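Local atomic coordinates of arsenite methyltransferase (PDB entry 5EVJ), a protein that probably methylates trivalent arsenic, supplied as its glutathione complex, with methyl groups taken from S-adenosyl-L-methionine. Residues A58-V63 with S94-Y99; V100-V105 with S141-I146; C170-S175 with G193-S198; A224-N227 with I231-A234; S326-S331 with F337-D342. The protein carries 15 engineered substitutions. One frame throughout, in Å; residues are numbered along the deposited sequence.

Overall arrangement
Contact 1 closes the first loop: the end of helix 54-61 returns to the start of helix 96-104 after strand 86-90. Contact 2 follows directly, tying the second half of that helix to edge strand 143-147; the two touch, with L60 against V100 and Y99 against M143. Contact 3 joins the loop after strand 163-169 to strand 193-202, near the middle of the seven-stranded sheet. Contact 4 is a short closure at the start of helix 227-237, meeting contact 3 where N173 packs on A224. Contact 5 lies apart, packing helix 322-329 on strand 337-340 of the small antiparallel sheet. All five run in series; none nest or cross.

Contact 1. Residues A58-V63 with S94-Y99; sequences AALADV and SGRDAY. Engineered in segment 94-99: A98 (natural residue Cys).
V63 lays its two methyls against Y99, CG2 at 4.0 Å from Y99 CB and CG1 at 4.1 Å from the ring atom Y99 CD2. With CG1 anti to the backbone N (chi1 167°), one branch of the valine meets the base of the tyrosine and the other meets the ring, which it approaches at a slant. The second point of contact is aliphatic: L60 CD1 rests 3.9 Å from R96 CD, crossing at a slant an arginine chain bent at chi2 and chi3. Helix 96-104, which starts after the N-cap residue G95, follows the first strand of the Rossmann-like methyltransferase sheet, and G95 fits the glycine-rich turn common in such folds. The end of helix 54-61 and the loop after it pack on its first turn. The bent R96 chain carries its guanidinium to D97, where NH1 lies 3.2 Å from D97 OD1 in a salt bridge, and NH1 also bonds to the carbonyl of G75. A leucine in place of R96 would probably leave D97 OD1 without its charged mate and the G75 carbonyl without this donor. The Y99 hydroxyl bonds to the carbonyl of A124, and its ring meets that of Y131.

Contact 2. Residues V100-V105 with S141-I146; sequences VAAKLV and SNMTFI
M143 curls over A102, its sulfur SD 3.6 Å from A102 CB and its CG and CE close to the same methyl. The bend at chi3 (-95°) turns the end of the thioether back, which brings CE near the alanine as well. The contact belongs to the alpha/beta layering of a Rossmann-like methyltransferase: helix 96-104 lies against the sheet at its edge strand, 143-147. Just before the strand, N142 reaches across to the last turn of the helix. Its ND2 donates to the carbonyl oxygen of A102 over 3.3 Å, nearly straight at 167°, in the carbonyl plane and on a lone pair. The acceptor also lies almost exactly in the plane of the N142 amide, and ND2 has a second acceptor in the carbonyl of G109, which is consistent with a fixed rotation of the amide. The A102 oxygen also accepts from the hydroxyl of Y138. The other amide atom, N142 OD1, sits 3.4 Å from A102 CB and is buried with no polar partner in the model. Replacing N142 by a leucine would probably leave the carbonyls of A102 and G109 without the amide that bridges them. S141 forms an ST turn, its OG accepting from M143 N at 3.0 Å, which shapes the backbone just before the strand. V105, just past the helix end, completes the contact, its CG2 3.6 Å from N142 ND2.

Contact 3. Residues C170-S175 with G193-S198; sequences CVINLS and GEMHFS
I172 and M195 reach toward each other tip to tip, I172 CD1 meeting M195 CE at 3.5 Å. The methionine is extended beyond CG, with CG anti to the backbone N (chi1 -178°), and this stretched shape carries its methyl out to the isoleucine. F197 lies across the same meeting point: the I172 and F197 side chains cross at about a right angle, with I172 CD1 3.8 Å from F197 CD2 and approaching the ring at a slant. M195 CE also stands 3.8 Å above the ring plane, over its centre. One methyl of the methionine therefore touches both the isoleucine tip and a phenylalanine face. Beside this apolar cluster the backbones are joined where strand 193-202 passes the loop leaving strand 163-169, two neighbouring parallel strands of the Rossmann-like sheet. C170 N donates to S198 O over 2.9 Å. Water 1 makes a second link, donating to S198 O and accepting from V171 N at 3.2 Å, and it lies at the edge of the F197 ring. The carbonyl of S198 is thus gripped by two donors. C170 also forms a disulfide with C74, and its side chain starts away from the strand. Helix 178-188, reached by I172 and M195, lies next to the apolar cluster. With C170 N, V171 N and S198 O all bonded and the disulfide added, the position of the loop beside strand 193-202 probably depends on more than apolar contact.

Contact 4. Residues A224-N227 with I231-A234; sequences ALYN and IRLA. Engineered in segment 231-234: A234 (natural residue Cys).
The backbone carbonyl of N227 accepts from I231 N over 3.1 Å at 162°, an i to i+4 bond in the first turn of helix 227-237 in the methyltransferase domain. I231 CG1, placed beside the backbone N and anti to the carbonyl carbon (chi1 -67°), comes within 3.4 Å of the same N227 O. Ahead of the helix, Y226 takes the N-cap position, and its ring crosses the R232 side chain at a slant. The arginine, extended from CG to NE, brings NH1 to 4.0 Å from Y226 CE2; the ring carbon lies at the guanidinium edge, and the two planes are 54° apart. Further out, D229 positions this guanidinium through a salt bridge to R232 NH1, and R205 touches both Y226 and R232. L225 and L233 instead face helix 178-188, both touching K178, while backbone bonds from L225 and N227 to V202 attach the lead-in to strand 193-202. One bond beyond CE2, at CZ, the Y226 hydroxyl is hydrogen-bonded to N228 ND2.

Contact 5. Residues S326-S331 with F337-D342; sequences SMVGES and FTIIGD
Helix 322-329 packs by its last turn on strand 337-340, an outer strand of the small antiparallel sheet in the C-terminal part of the chain. V328 stands over one face of the F337 ring in a CH-pi contact: V328 CB lies 3.5 Å from the ring centroid and just 3° off the normal. Its two methyls spread across the same face, CG2 to 3.7 Å from F337 CD2 and CG1 toward the far end of the ring near CZ. The valine and phenylalanine side chains cross at about a right angle. F337 CG is anti to its carbonyl carbon (chi1 -75°), which sets the ring against the V328 side chain, and its CD1 also comes near the V328 carbonyl oxygen. I339, two residues along the strand, takes up the next position. Its CG1 rests 3.9 Å from G329 CA and its CD1 4.1 Å from V328 CG2. A side chain on G329 would point toward the strand and run into I339 CG1, which makes glycine fit the close approach at this point. Two serine hydroxyls brace the helix end: S331 OG donates to M327 O at 2.6 Å, and S326 OG is hydrogen-bonded to E330 OE1 at 2.7 Å and also to the G322 carbonyl. E330 OE1 is bonded to Q279 as well. Around the F337 ring, F312 meets it edge-to-face and Y293 at an intermediate tilt. Strand 337-340 is bonded through T338 and I340 to strand 289-293, giving a helix packed on one face of an antiparallel sheet, a two-layer alpha+beta arrangement.

Contact 1. Residues A58-V63 with S94-Y99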
# COMPACT_ATOMS: atom_id res chain seq x y z
N ALA A 58 11.69 13.47 -7.09
CA ALA A 58 11.35 14.73 -7.80
C ALA A 58 10.18 15.44 -7.11
O ALA A 58 10.22 16.64 -6.87
CB ALA A 58 11.00 14.44 -9.27
N ALA A 59 9.14 14.68 -6.77
CA ALA A 59 7.91 15.23 -6.18
C ALA A 59 8.18 15.73 -4.76
O ALA A 59 7.69 16.79 -4.37
CB ALA A 59 6.79 14.17 -6.20
N LEU A 60 8.98 14.98 -4.00
CA LEU A 60 9.46 15.40 -2.66
C LEU A 60 10.23 16.73 -2.66
O LEU A 60 10.07 17.56 -1.77
CB LEU A 60 10.36 14.30 -2.05
CG LEU A 60 9.95 13.31 -0.92
CD1 LEU A 60 8.46 13.18 -0.55
CD2 LEU A 60 10.61 11.93 -1.05
N ALA A 61 11.10 16.92 -3.65
CA ALA A 61 11.91 18.16 -3.67
C ALA A 61 11.01 19.40 -3.44
O ALA A 61 11.42 20.34 -2.79
CB ALA A 61 12.68 18.30 -4.98
N ASP A 62 9.79 19.34 -3.98
CA ASP A 62 8.88 20.47 -4.08
C ASP A 62 7.78 20.53 -3.04
O ASP A 62 6.89 21.32 -3.23
CB ASP A 62 8.14 20.41 -5.42
CG ASP A 62 8.99 20.81 -6.59
OD1 ASP A 62 9.90 21.63 -6.41
OD2 ASP A 62 8.74 20.32 -7.69
N VAL A 63 7.80 19.65 -2.04
CA VAL A 63 6.82 19.58 -0.97
C VAL A 63 7.31 20.54 0.12
O VAL A 63 8.49 20.52 0.46
CB VAL A 63 6.74 18.12 -0.40
CG1 VAL A 63 5.98 18.04 0.92
CG2 VAL A 63 6.14 17.13 -1.41
N SER A 94 0.94 15.36 8.63
CA SER A 94 1.14 16.65 8.11
C SER A 94 1.09 16.73 6.58
O SER A 94 1.17 17.84 6.03
CB SER A 94 2.53 17.10 8.58
OG SER A 94 3.52 16.21 8.12
N GLY A 95 1.11 15.57 5.90
CA GLY A 95 0.62 15.47 4.51
C GLY A 95 1.68 15.06 3.47
O GLY A 95 1.37 15.00 2.28
N ARG A 96 2.90 14.77 3.92
CA ARG A 96 4.00 14.39 3.01
C ARG A 96 3.44 13.44 1.91
O ARG A 96 3.46 13.77 0.73
CB ARG A 96 5.17 13.74 3.84
CG ARG A 96 6.61 13.70 3.26
CD ARG A 96 7.13 12.29 2.98
NE ARG A 96 8.08 11.77 3.97
CZ ARG A 96 8.21 10.48 4.31
NH1 ARG A 96 7.43 9.55 3.78
NH2 ARG A 96 9.11 10.13 5.22
N ASP A 97 2.89 12.29 2.32
CA ASP A 97 2.52 11.23 1.34
C ASP A 97 1.33 11.69 0.48
O ASP A 97 1.26 11.39 -0.70
CB ASP A 97 2.26 9.81 2.00
CG ASP A 97 3.56 9.16 2.57
OD1 ASP A 97 4.70 9.57 2.20
OD2 ASP A 97 3.46 8.21 3.39
N ALA A 98 0.43 12.45 1.07
CA ALA A 98 -0.72 12.95 0.30
C ALA A 98 -0.25 13.99 -0.72
O ALA A 98 -0.79 14.05 -1.84
CB ALA A 98 -1.77 13.52 1.23
N TYR A 99 0.79 14.75 -0.37
CA TYR A 99 1.29 15.77 -1.30
C TYR A 99 1.96 15.10 -2.45
O TYR A 99 1.75 15.45 -3.60
CB TYR A 99 2.28 16.70 -0.59
CG TYR A 99 1.61 17.88 0.13
CD1 TYR A 99 0.49 17.68 0.94
CD2 TYR A 99 2.10 19.19 0.01
CE1 TYR A 99 -0.13 18.74 1.61
CE2 TYR A 99 1.48 20.26 0.71
CZ TYR A 99 0.36 20.03 1.48
OH TYR A 99 -0.27 21.05 2.16

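Contact 2. Residues V100-V105 with S141-I146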
# COMPACT_ATOMS: atom_id res chain seq x y z
N VAL A 100 2.72 14.05 -2.16
CA VAL A 100 3.34 13.32 -3.22
C VAL A 100 2.30 12.68 -4.11
O VAL A 100 2.41 12.70 -5.33
CB VAL A 100 4.26 12.24 -2.65
CG1 VAL A 100 4.76 11.35 -3.79
CG2 VAL A 100 5.38 12.93 -1.88
N ALA A 101 1.28 12.09 -3.50
CA ALA A 101 0.25 11.44 -4.34
C ALA A 101 -0.50 12.47 -5.23
O ALA A 101 -0.80 12.23 -6.43
CB ALA A 101 -0.70 10.69 -3.44
N ALA A 102 -0.81 13.62 -4.62
CA ALA A 102 -1.57 14.69 -5.24
C ALA A 102 -0.84 15.03 -6.53
O ALA A 102 -1.47 15.25 -7.56
CB ALA A 102 -1.61 15.88 -4.33
N LYS A 103 0.48 15.02 -6.50
CA LYS A 103 1.23 15.22 -7.75
C LYS A 103 1.12 14.05 -8.71
O LYS A 103 0.86 14.19 -9.93
CB LYS A 103 2.70 15.44 -7.47
CG LYS A 103 3.42 15.56 -8.82
CD LYS A 103 4.90 15.85 -8.70
CE LYS A 103 5.47 16.26 -10.07
NZ LYS A 103 5.21 15.20 -11.11
N LEU A 104 1.36 12.86 -8.17
CA LEU A 104 1.51 11.72 -9.10
C LEU A 104 0.22 11.29 -9.71
O LEU A 104 0.25 10.59 -10.73
CB LEU A 104 2.24 10.51 -8.44
CG LEU A 104 3.74 10.74 -8.16
CD1 LEU A 104 4.33 9.47 -7.59
CD2 LEU A 104 4.46 11.12 -9.44
N VAL A 105 -0.91 11.63 -9.07
CA VAL A 105 -2.18 11.36 -9.77
C VAL A 105 -2.56 12.39 -10.82
O VAL A 105 -3.64 12.22 -11.50
CB VAL A 105 -3.40 11.22 -8.84
CG1 VAL A 105 -3.14 10.09 -7.85
CG2 VAL A 105 -3.70 12.53 -8.13
N SER A 141 -5.97 22.91 -5.55
CA SER A 141 -5.65 21.66 -4.83
C SER A 141 -6.61 20.53 -5.21
O SER A 141 -7.84 20.74 -5.29
CB SER A 141 -5.70 21.93 -3.34
OG SER A 141 -5.64 20.73 -2.61
N ASN A 142 -6.06 19.35 -5.52
CA ASN A 142 -6.91 18.18 -5.66
C ASN A 142 -6.89 17.33 -4.33
O ASN A 142 -7.21 16.16 -4.35
CB ASN A 142 -6.49 17.39 -6.89
CG ASN A 142 -4.99 16.93 -6.86
OD1 ASN A 142 -4.19 17.34 -6.01
ND2 ASN A 142 -4.63 16.00 -7.78
N MET A 143 -6.56 17.95 -3.19
CA MET A 143 -6.53 17.32 -1.86
C MET A 143 -7.65 17.77 -0.92
O MET A 143 -8.06 18.90 -0.92
CB MET A 143 -5.18 17.57 -1.17
CG MET A 143 -4.00 17.11 -1.99
SD MET A 143 -2.36 17.36 -1.19
CE MET A 143 -2.03 18.92 -1.99
N THR A 144 -8.10 16.86 -0.07
CA THR A 144 -9.12 17.04 0.91
C THR A 144 -8.53 16.34 2.11
O THR A 144 -8.16 15.15 2.04
CB THR A 144 -10.44 16.34 0.52
OG1 THR A 144 -10.85 16.72 -0.82
CG2 THR A 144 -11.60 16.63 1.52
N PHE A 145 -8.37 17.08 3.19
CA PHE A 145 -7.96 16.49 4.44
C PHE A 145 -9.12 16.49 5.38
O PHE A 145 -9.74 17.50 5.55
CB PHE A 145 -6.83 17.30 4.99
CG PHE A 145 -5.61 17.22 4.15
CD1 PHE A 145 -4.81 16.04 4.17
CD2 PHE A 145 -5.27 18.24 3.30
CE1 PHE A 145 -3.70 15.94 3.35
CE2 PHE A 145 -4.16 18.16 2.49
CZ PHE A 145 -3.35 17.02 2.53
N ILE A 146 -9.45 15.35 5.98
CA ILE A 146 -10.52 15.35 6.97
C ILE A 146 -10.05 14.71 8.26
O ILE A 146 -9.10 13.92 8.28
CB ILE A 146 -11.82 14.68 6.46
CG1 ILE A 146 -11.65 13.19 6.26
CG2 ILE A 146 -12.25 15.29 5.13
CD1 ILE A 146 -12.52 12.70 5.13

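Contact 3. Residues C170-S175 with G193-S198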
# COMPACT_ATOMS: atom_id res chain seq x y z
N CYS A 170 3.05 3.27 8.11
CA CYS A 170 3.48 2.97 9.48
C CYS A 170 2.59 3.54 10.51
O CYS A 170 3.12 4.16 11.44
CB CYS A 170 4.86 3.58 9.75
SG CYS A 170 6.20 2.42 10.10
N VAL A 171 1.28 3.41 10.36
CA VAL A 171 0.34 3.83 11.38
C VAL A 171 -0.64 2.70 11.72
O VAL A 171 -1.41 2.79 12.68
CB VAL A 171 -0.55 5.06 10.98
CG1 VAL A 171 0.22 6.41 10.87
CG2 VAL A 171 -1.42 4.77 9.76
N ILE A 172 -0.62 1.61 10.99
CA ILE A 172 -1.61 0.60 11.26
C ILE A 172 -1.29 -0.25 12.50
O ILE A 172 -2.19 -0.77 13.15
CB ILE A 172 -1.98 -0.20 10.00
CG1 ILE A 172 -2.35 0.81 8.90
CG2 ILE A 172 -3.10 -1.20 10.28
CD1 ILE A 172 -2.98 0.25 7.65
N ASN A 173 -0.01 -0.36 12.85
CA ASN A 173 0.35 -1.08 14.08
C ASN A 173 -0.16 -0.40 15.31
O ASN A 173 -0.17 -0.99 16.39
CB ASN A 173 1.87 -1.27 14.23
CG ASN A 173 2.49 -2.20 13.16
OD1 ASN A 173 3.70 -2.38 13.14
ND2 ASN A 173 1.65 -2.77 12.26
N LEU A 174 -0.57 0.85 15.18
CA LEU A 174 -1.02 1.60 16.34
C LEU A 174 -2.51 1.53 16.46
O LEU A 174 -3.07 1.87 17.49
CB LEU A 174 -0.53 3.04 16.31
CG LEU A 174 0.98 3.17 16.26
CD1 LEU A 174 1.41 2.84 14.85
CD2 LEU A 174 1.41 4.59 16.60
N SER A 175 -3.18 1.07 15.42
CA SER A 175 -4.60 0.88 15.52
C SER A 175 -4.97 0.01 16.73
O SER A 175 -4.34 -1.01 16.97
CB SER A 175 -5.18 0.26 14.26
OG SER A 175 -6.56 -0.05 14.45
N GLY A 193 -9.24 -2.12 -7.39
CA GLY A 193 -8.37 -1.24 -6.59
C GLY A 193 -7.39 -1.98 -5.71
O GLY A 193 -7.39 -3.20 -5.63
N GLU A 194 -6.60 -1.23 -4.96
CA GLU A 194 -5.57 -1.79 -4.19
C GLU A 194 -5.36 -0.99 -2.86
O GLU A 194 -5.34 0.25 -2.87
CB GLU A 194 -4.27 -1.74 -5.01
CG GLU A 194 -3.07 -2.36 -4.32
CD GLU A 194 -1.70 -2.00 -4.93
OE1 GLU A 194 -1.63 -1.43 -6.04
OE2 GLU A 194 -0.66 -2.33 -4.29
N MET A 195 -5.13 -1.71 -1.77
CA MET A 195 -4.50 -1.13 -0.61
C MET A 195 -3.01 -1.39 -0.71
O MET A 195 -2.61 -2.50 -0.78
CB MET A 195 -5.04 -1.71 0.67
CG MET A 195 -4.39 -1.05 1.90
SD MET A 195 -5.33 -1.50 3.39
CE MET A 195 -4.31 -0.63 4.59
N HIS A 196 -2.22 -0.33 -0.72
CA HIS A 196 -0.81 -0.35 -0.96
C HIS A 196 -0.19 0.45 0.21
O HIS A 196 -0.34 1.66 0.28
CB HIS A 196 -0.51 0.34 -2.25
CG HIS A 196 0.87 0.16 -2.75
ND1 HIS A 196 1.95 0.90 -2.26
CD2 HIS A 196 1.36 -0.54 -3.80
CE1 HIS A 196 3.03 0.60 -2.95
NE2 HIS A 196 2.71 -0.31 -3.85
N PHE A 197 0.55 -0.21 1.08
CA PHE A 197 0.96 0.44 2.33
C PHE A 197 2.22 -0.20 2.95
O PHE A 197 2.55 -1.36 2.65
CB PHE A 197 -0.22 0.40 3.29
CG PHE A 197 -0.42 -0.89 3.99
CD1 PHE A 197 -0.89 -2.01 3.32
CD2 PHE A 197 -0.19 -0.96 5.36
CE1 PHE A 197 -1.12 -3.22 3.99
CE2 PHE A 197 -0.42 -2.11 6.06
CZ PHE A 197 -0.86 -3.27 5.37
N SER A 198 2.94 0.57 3.73
CA SER A 198 4.13 0.08 4.37
C SER A 198 3.93 0.10 5.86
O SER A 198 3.21 0.96 6.40
CB SER A 198 5.37 0.90 3.96
OG SER A 198 5.17 2.27 4.30
O HOH W 1 0.64 1.72 7.72

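Contact 4. Residues A224-N227 with I231-A234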
# COMPACT_ATOMS: atom_id res chain seq x y z
N ALA A 224 3.76 -4.51 16.36
CA ALA A 224 4.12 -5.06 15.06
C ALA A 224 3.80 -6.55 15.14
O ALA A 224 4.21 -7.22 16.09
CB ALA A 224 5.59 -4.84 14.78
N LEU A 225 3.02 -7.05 14.18
CA LEU A 225 2.62 -8.45 14.08
C LEU A 225 3.66 -9.34 13.36
O LEU A 225 4.44 -8.88 12.50
CB LEU A 225 1.30 -8.56 13.28
CG LEU A 225 -0.08 -8.17 13.88
CD1 LEU A 225 -1.24 -8.68 13.03
CD2 LEU A 225 -0.31 -8.70 15.28
N TYR A 226 3.67 -10.60 13.79
CA TYR A 226 4.20 -11.68 13.01
C TYR A 226 3.65 -11.52 11.56
O TYR A 226 2.43 -11.52 11.33
CB TYR A 226 3.80 -13.00 13.67
CG TYR A 226 4.18 -14.23 12.86
CD1 TYR A 226 5.35 -14.26 11.99
CD2 TYR A 226 3.38 -15.38 12.95
CE1 TYR A 226 5.68 -15.41 11.26
CE2 TYR A 226 3.70 -16.53 12.20
CZ TYR A 226 4.81 -16.57 11.38
OH TYR A 226 5.02 -17.80 10.74
N ASN A 227 4.52 -11.38 10.58
CA ASN A 227 3.98 -11.17 9.25
C ASN A 227 2.90 -12.16 8.82
O ASN A 227 1.96 -11.77 8.11
CB ASN A 227 5.08 -11.01 8.17
CG ASN A 227 5.68 -12.31 7.75
OD1 ASN A 227 5.86 -12.56 6.57
ND2 ASN A 227 6.01 -13.14 8.69
N ILE A 231 -1.04 -11.51 7.43
CA ILE A 231 -1.56 -12.08 6.18
C ILE A 231 -2.94 -12.75 6.44
O ILE A 231 -3.91 -12.54 5.68
CB ILE A 231 -0.53 -13.07 5.47
CG1 ILE A 231 0.72 -12.27 4.97
CG2 ILE A 231 -1.20 -13.88 4.30
CD1 ILE A 231 1.85 -13.12 4.32
N ARG A 232 -3.00 -13.51 7.51
CA ARG A 232 -4.23 -14.18 7.93
C ARG A 232 -5.39 -13.18 8.14
O ARG A 232 -6.51 -13.44 7.70
CB ARG A 232 -4.04 -15.01 9.25
CG ARG A 232 -3.04 -16.20 9.11
CD ARG A 232 -2.70 -16.93 10.44
NE ARG A 232 -2.03 -18.23 10.19
CZ ARG A 232 -0.76 -18.56 10.53
NH1 ARG A 232 0.01 -17.70 11.19
NH2 ARG A 232 -0.28 -19.80 10.29
N LEU A 233 -5.11 -12.09 8.85
CA LEU A 233 -6.12 -11.09 9.17
C LEU A 233 -6.51 -10.43 7.85
O LEU A 233 -7.68 -10.36 7.51
CB LEU A 233 -5.54 -10.09 10.13
CG LEU A 233 -6.38 -8.87 10.50
CD1 LEU A 233 -7.73 -9.22 11.21
CD2 LEU A 233 -5.47 -7.91 11.31
N ALA A 234 -5.54 -10.05 7.04
CA ALA A 234 -5.92 -9.50 5.72
C ALA A 234 -6.82 -10.42 4.96
O ALA A 234 -7.78 -10.00 4.27
CB ALA A 234 -4.71 -9.15 4.90

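Contact 5. Residues S326-S331 with F337-D342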
# COMPACT_ATOMS: atom_id res chain seq x y z
N SER A 326 -5.09 -11.35 -12.58
CA SER A 326 -6.12 -10.43 -12.09
C SER A 326 -5.45 -9.14 -11.63
O SER A 326 -5.98 -8.04 -11.87
CB SER A 326 -6.91 -11.07 -10.88
OG SER A 326 -7.81 -12.08 -11.35
N MET A 327 -4.34 -9.27 -10.90
CA MET A 327 -3.71 -8.10 -10.36
C MET A 327 -3.13 -7.07 -11.36
O MET A 327 -2.99 -5.86 -11.03
CB MET A 327 -2.59 -8.49 -9.40
CG MET A 327 -3.10 -9.33 -8.20
SD MET A 327 -1.83 -9.95 -7.05
CE MET A 327 -2.86 -10.88 -5.89
N VAL A 328 -2.69 -7.58 -12.53
CA VAL A 328 -2.07 -6.74 -13.53
C VAL A 328 -3.08 -6.58 -14.64
O VAL A 328 -3.05 -5.59 -15.34
CB VAL A 328 -0.74 -7.31 -14.10
CG1 VAL A 328 0.21 -7.58 -12.93
CG2 VAL A 328 -0.97 -8.54 -15.01
N GLY A 329 -4.04 -7.49 -14.78
CA GLY A 329 -4.89 -7.27 -15.94
C GLY A 329 -6.36 -7.01 -15.70
O GLY A 329 -7.12 -7.06 -16.66
N GLU A 330 -6.77 -6.85 -14.43
CA GLU A 330 -8.22 -6.71 -14.11
C GLU A 330 -8.31 -5.64 -13.07
O GLU A 330 -9.36 -5.38 -12.58
CB GLU A 330 -8.84 -8.02 -13.51
CG GLU A 330 -9.28 -9.11 -14.53
CD GLU A 330 -9.21 -10.56 -13.95
OE1 GLU A 330 -9.68 -10.77 -12.83
OE2 GLU A 330 -8.63 -11.52 -14.57
N SER A 331 -7.19 -5.05 -12.71
CA SER A 331 -7.10 -3.95 -11.79
C SER A 331 -6.92 -2.62 -12.53
O SER A 331 -7.06 -2.52 -13.75
CB SER A 331 -5.87 -4.15 -10.93
OG SER A 331 -4.65 -3.92 -11.72
N PHE A 337 -1.22 -3.76 -19.56
CA PHE A 337 -0.91 -5.18 -19.67
C PHE A 337 -1.82 -5.83 -20.66
O PHE A 337 -2.95 -5.45 -20.71
CB PHE A 337 -1.14 -5.90 -18.33
CG PHE A 337 -0.08 -5.61 -17.37
CD1 PHE A 337 -0.16 -4.50 -16.57
CD2 PHE A 337 1.07 -6.46 -17.29
CE1 PHE A 337 0.86 -4.20 -15.67
CE2 PHE A 337 2.10 -6.17 -16.39
CZ PHE A 337 2.03 -5.04 -15.58
N THR A 338 -1.35 -6.87 -21.35
CA THR A 338 -2.22 -7.72 -22.15
C THR A 338 -2.22 -9.06 -21.44
O THR A 338 -1.15 -9.57 -21.04
CB THR A 338 -1.61 -7.93 -23.58
OG1 THR A 338 -1.26 -6.66 -24.16
CG2 THR A 338 -2.52 -8.71 -24.58
N ILE A 339 -3.40 -9.64 -21.36
CA ILE A 339 -3.61 -10.97 -20.85
C ILE A 339 -4.03 -11.82 -21.99
O ILE A 339 -5.00 -11.52 -22.69
CB ILE A 339 -4.80 -11.02 -19.86
CG1 ILE A 339 -4.56 -10.06 -18.69
CG2 ILE A 339 -4.83 -12.37 -19.22
CD1 ILE A 339 -3.25 -10.39 -17.93
N ILE A 340 -3.34 -12.93 -22.17
CA ILE A 340 -3.79 -13.85 -23.18
C ILE A 340 -4.34 -15.04 -22.46
O ILE A 340 -3.69 -15.63 -21.60
CB ILE A 340 -2.58 -14.26 -24.05
CG1 ILE A 340 -2.13 -13.07 -24.91
CG2 ILE A 340 -2.98 -15.38 -24.96
CD1 ILE A 340 -0.62 -12.89 -25.03
N GLY A 341 -5.53 -15.45 -22.84
CA GLY A 341 -6.20 -16.55 -22.20
C GLY A 341 -7.34 -16.05 -21.36
O GLY A 341 -7.71 -14.88 -21.42
N ASP A 342 -7.94 -16.95 -20.59
CA ASP A 342 -8.95 -16.57 -19.63
C ASP A 342 -9.10 -17.72 -18.62
O ASP A 342 -8.19 -18.54 -18.46
CB ASP A 342 -10.24 -16.25 -20.38
CG ASP A 342 -10.76 -17.43 -21.11
OD1 ASP A 342 -10.33 -18.57 -20.81
OD2 ASP A 342 -11.60 -17.22 -22.00